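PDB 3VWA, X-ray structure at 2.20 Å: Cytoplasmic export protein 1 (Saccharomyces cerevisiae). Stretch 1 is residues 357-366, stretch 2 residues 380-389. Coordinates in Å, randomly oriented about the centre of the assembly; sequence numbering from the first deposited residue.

Stretch 1, residues 357-366: VRFLLLIYLP
Stretch 2 (380-389) RIYPHFIQGL

Residues 357-366 lie within a helix that runs on past both ends of the stretch. Its turns are tied by bonds such as Leu361 N to Val357 O (2.9 Å) and Leu362 N to Arg358 O (2.9 Å). Toward Tyr364 the bonds weaken, phi/psi there reaches -100/1, and the N of Pro366, a proline with no hydrogen to give, leaves a kink. The second stretch opens within a helix that begins earlier in the chain, kinked at Pro383 and His384. Phe385 N bonds Ile381 O (2.9 Å) and Ile386 N bonds Tyr382 O (2.8 Å). Gly388 and Leu389 form a 3-10 segment, with Gly388 N to Phe385 O at 3.0 Å.

The N-to-C directions differ by 123°, and the axes approach to 11.6 Å. Two pairs set the register: Arg358 CA to Phe385 CA, 8.3 Å, and Leu365 CA to Ile381 CA, 9.6 Å. The contact is small, burying 274 Å².

Arg358 points toward the second helix, with chi1 t, chi2 p, chi3 p and chi4 80°. This folded chain brings the guanidinium to backbone carbonyls. Arg358 NH1 and NH2 each lie 3.0 Å from His384 O. Arg358 NH2 is 3.4 Å from Phe385 O, but the angle is too poor for a direct hydrogen bond. A water bridges them: it accepts from Arg358 NH2 (2.7 Å) and donates to Phe385 O (2.6 Å). Phe385 CA lies over one guanidinium face, and Gly388 N sits at its edge, 3.7 Å from Arg358 NH2.

The remaining contacts are apolar. Phe385 (chi1 160°, chi2 83°) starts sideways, but its ring comes nearer the first helix. Leu362 (m, t) places CD2 3.4 Å from Phe385 CE1. Leu365 (chi1 -123°, between wells; chi2 t) points toward the second helix. Leu365 CD1 lies 3.5 Å from Phe385 CD1, and Leu365 CD2 4.1 Å from CG2 of Ile381 (m, m).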

# COMPACT_ATOMS: atom_id res chain seq x y z
N VAL A 357 -2.90 21.32 -0.94
CA VAL A 357 -2.20 20.19 -1.46
C VAL A 357 -0.80 20.08 -0.82
O VAL A 357 -0.42 19.02 -0.32
CB VAL A 357 -2.04 20.26 -3.01
CG1 VAL A 357 -1.06 19.21 -3.50
CG2 VAL A 357 -3.39 20.04 -3.71
N ARG A 358 -0.05 21.16 -0.91
CA ARG A 358 1.30 21.23 -0.41
C ARG A 358 1.35 20.94 1.12
O ARG A 358 2.20 20.18 1.55
CB ARG A 358 1.91 22.60 -0.73
CG ARG A 358 3.31 22.77 -0.14
CD ARG A 358 4.32 21.80 -0.75
NE ARG A 358 4.57 22.10 -2.17
CZ ARG A 358 5.38 23.05 -2.64
NH1 ARG A 358 5.57 23.19 -3.97
NH2 ARG A 358 6.05 23.85 -1.79
N PHE A 359 0.43 21.48 1.92
CA PHE A 359 0.38 21.05 3.34
C PHE A 359 0.24 19.50 3.44
O PHE A 359 0.85 18.82 4.28
CB PHE A 359 -0.81 21.69 4.06
CG PHE A 359 -0.61 23.14 4.48
CD1 PHE A 359 0.37 23.50 5.42
CD2 PHE A 359 -1.46 24.15 3.98
CE1 PHE A 359 0.50 24.84 5.83
CE2 PHE A 359 -1.30 25.48 4.36
CZ PHE A 359 -0.33 25.82 5.30
N LEU A 360 -0.61 18.94 2.57
CA LEU A 360 -0.82 17.50 2.66
C LEU A 360 0.49 16.74 2.34
O LEU A 360 0.81 15.74 3.04
CB LEU A 360 -1.96 17.05 1.74
CG LEU A 360 -2.17 15.55 1.64
CD1 LEU A 360 -2.48 14.77 2.95
CD2 LEU A 360 -3.24 15.36 0.59
N LEU A 361 1.22 17.21 1.31
CA LEU A 361 2.43 16.57 0.85
C LEU A 361 3.55 16.72 1.89
O LEU A 361 4.37 15.82 2.08
CB LEU A 361 2.93 17.26 -0.44
CG LEU A 361 2.13 17.08 -1.73
CD1 LEU A 361 2.60 18.05 -2.81
CD2 LEU A 361 2.24 15.62 -2.18
N LEU A 362 3.58 17.87 2.55
CA LEU A 362 4.59 18.07 3.56
C LEU A 362 4.43 17.04 4.66
O LEU A 362 5.42 16.48 5.08
CB LEU A 362 4.59 19.52 4.10
CG LEU A 362 5.00 20.64 3.18
CD1 LEU A 362 4.78 21.97 3.89
CD2 LEU A 362 6.44 20.60 2.67
N ILE A 363 3.19 16.79 5.09
CA ILE A 363 2.85 15.70 6.03
C ILE A 363 3.33 14.32 5.64
O ILE A 363 3.74 13.57 6.51
CB ILE A 363 1.33 15.63 6.36
CG1 ILE A 363 0.94 16.83 7.21
CG2 ILE A 363 0.95 14.38 7.12
CD1 ILE A 363 -0.45 17.37 6.96
N TYR A 364 3.28 13.97 4.34
CA TYR A 364 3.67 12.63 3.92
C TYR A 364 5.11 12.53 3.34
O TYR A 364 5.49 11.45 2.96
CB TYR A 364 2.67 12.05 2.91
CG TYR A 364 1.41 11.44 3.56
CD1 TYR A 364 1.35 10.08 3.91
CD2 TYR A 364 0.31 12.24 3.81
CE1 TYR A 364 0.21 9.54 4.53
CE2 TYR A 364 -0.85 11.72 4.38
CZ TYR A 364 -0.90 10.38 4.75
OH TYR A 364 -2.06 9.96 5.35
N LEU A 365 5.89 13.63 3.28
CA LEU A 365 7.20 13.64 2.60
C LEU A 365 8.20 12.64 3.16
O LEU A 365 8.79 11.91 2.39
CB LEU A 365 7.86 15.04 2.59
CG LEU A 365 8.24 15.66 1.23
CD1 LEU A 365 9.07 16.91 1.43
CD2 LEU A 365 8.88 14.74 0.18
N PRO A 366 8.38 12.61 4.50
CA PRO A 366 9.28 11.61 5.12
C PRO A 366 8.89 10.19 4.71
O PRO A 366 9.73 9.41 4.38
CB PRO A 366 9.11 11.84 6.65
CG PRO A 366 8.41 13.16 6.79
CD PRO A 366 7.63 13.38 5.52
N ARG A 380 13.51 16.09 -8.60
CA ARG A 380 12.19 16.50 -9.04
C ARG A 380 11.32 17.13 -7.93
O ARG A 380 10.36 17.82 -8.24
CB ARG A 380 11.45 15.30 -9.65
CG ARG A 380 12.32 14.35 -10.47
CD ARG A 380 11.52 13.14 -10.99
NE ARG A 380 10.43 13.56 -11.90
CZ ARG A 380 9.36 12.83 -12.24
NH1 ARG A 380 9.18 11.58 -11.77
NH2 ARG A 380 8.45 13.37 -13.04
N ILE A 381 11.63 16.88 -6.66
CA ILE A 381 10.74 17.28 -5.57
C ILE A 381 11.23 18.51 -4.83
O ILE A 381 10.45 19.44 -4.62
CB ILE A 381 10.48 16.13 -4.58
CG1 ILE A 381 9.93 14.90 -5.33
CG2 ILE A 381 9.58 16.59 -3.40
CD1 ILE A 381 8.61 15.11 -6.03
N TYR A 382 12.51 18.52 -4.46
CA TYR A 382 13.06 19.58 -3.64
C TYR A 382 12.88 20.97 -4.22
O TYR A 382 12.47 21.88 -3.51
CB TYR A 382 14.57 19.34 -3.38
CG TYR A 382 15.21 20.39 -2.51
CD1 TYR A 382 14.91 20.42 -1.16
CD2 TYR A 382 16.10 21.35 -3.02
CE1 TYR A 382 15.46 21.36 -0.33
CE2 TYR A 382 16.66 22.30 -2.17
CZ TYR A 382 16.33 22.27 -0.80
OH TYR A 382 16.80 23.12 0.17
N PRO A 383 13.20 21.17 -5.52
CA PRO A 383 13.14 22.52 -6.05
C PRO A 383 11.75 23.14 -5.87
O PRO A 383 11.64 24.35 -5.75
CB PRO A 383 13.47 22.32 -7.54
CG PRO A 383 14.33 21.09 -7.54
CD PRO A 383 13.63 20.21 -6.54
N HIS A 384 10.69 22.35 -5.85
CA HIS A 384 9.34 22.92 -5.60
C HIS A 384 9.08 22.96 -4.14
O HIS A 384 8.50 23.92 -3.58
CB HIS A 384 8.26 22.08 -6.30
CG HIS A 384 8.51 21.92 -7.78
ND1 HIS A 384 8.79 20.73 -8.36
CD2 HIS A 384 8.52 22.86 -8.80
CE1 HIS A 384 8.97 20.91 -9.68
NE2 HIS A 384 8.80 22.21 -9.95
N PHE A 385 9.52 21.90 -3.47
CA PHE A 385 9.37 21.84 -2.05
C PHE A 385 9.86 23.13 -1.37
O PHE A 385 9.18 23.74 -0.53
CB PHE A 385 10.13 20.63 -1.55
CG PHE A 385 10.46 20.70 -0.09
CD1 PHE A 385 9.53 20.31 0.88
CD2 PHE A 385 11.72 21.16 0.32
CE1 PHE A 385 9.84 20.36 2.24
CE2 PHE A 385 12.04 21.20 1.66
CZ PHE A 385 11.10 20.82 2.61
N ILE A 386 11.05 23.56 -1.78
CA ILE A 386 11.77 24.61 -1.08
C ILE A 386 11.19 26.00 -1.29
O ILE A 386 11.29 26.84 -0.42
CB ILE A 386 13.31 24.57 -1.43
CG1 ILE A 386 14.14 25.30 -0.37
CG2 ILE A 386 13.61 24.99 -2.87
CD1 ILE A 386 13.97 24.64 0.99
N GLN A 387 10.58 26.23 -2.44
CA GLN A 387 9.86 27.49 -2.72
C GLN A 387 8.80 27.68 -1.68
O GLN A 387 8.36 28.81 -1.45
CB GLN A 387 9.22 27.48 -4.12
CG GLN A 387 10.20 27.49 -5.29
CD GLN A 387 11.51 28.21 -4.96
OE1 GLN A 387 11.70 29.37 -5.28
NE2 GLN A 387 12.42 27.50 -4.30
N GLY A 388 8.36 26.60 -1.05
CA GLY A 388 7.42 26.77 0.10
C GLY A 388 7.90 27.85 1.08
O GLY A 388 7.10 28.49 1.78
N LEU A 389 9.21 28.09 1.12
CA LEU A 389 9.73 29.04 2.14
C LEU A 389 9.43 30.46 1.80
O LEU A 389 9.45 31.34 2.67
CB LEU A 389 11.25 28.91 2.37
CG LEU A 389 11.75 27.64 3.01
CD1 LEU A 389 13.28 27.64 2.90
CD2 LEU A 389 11.31 27.55 4.47
O HOH W 1 6.88 23.35 0.72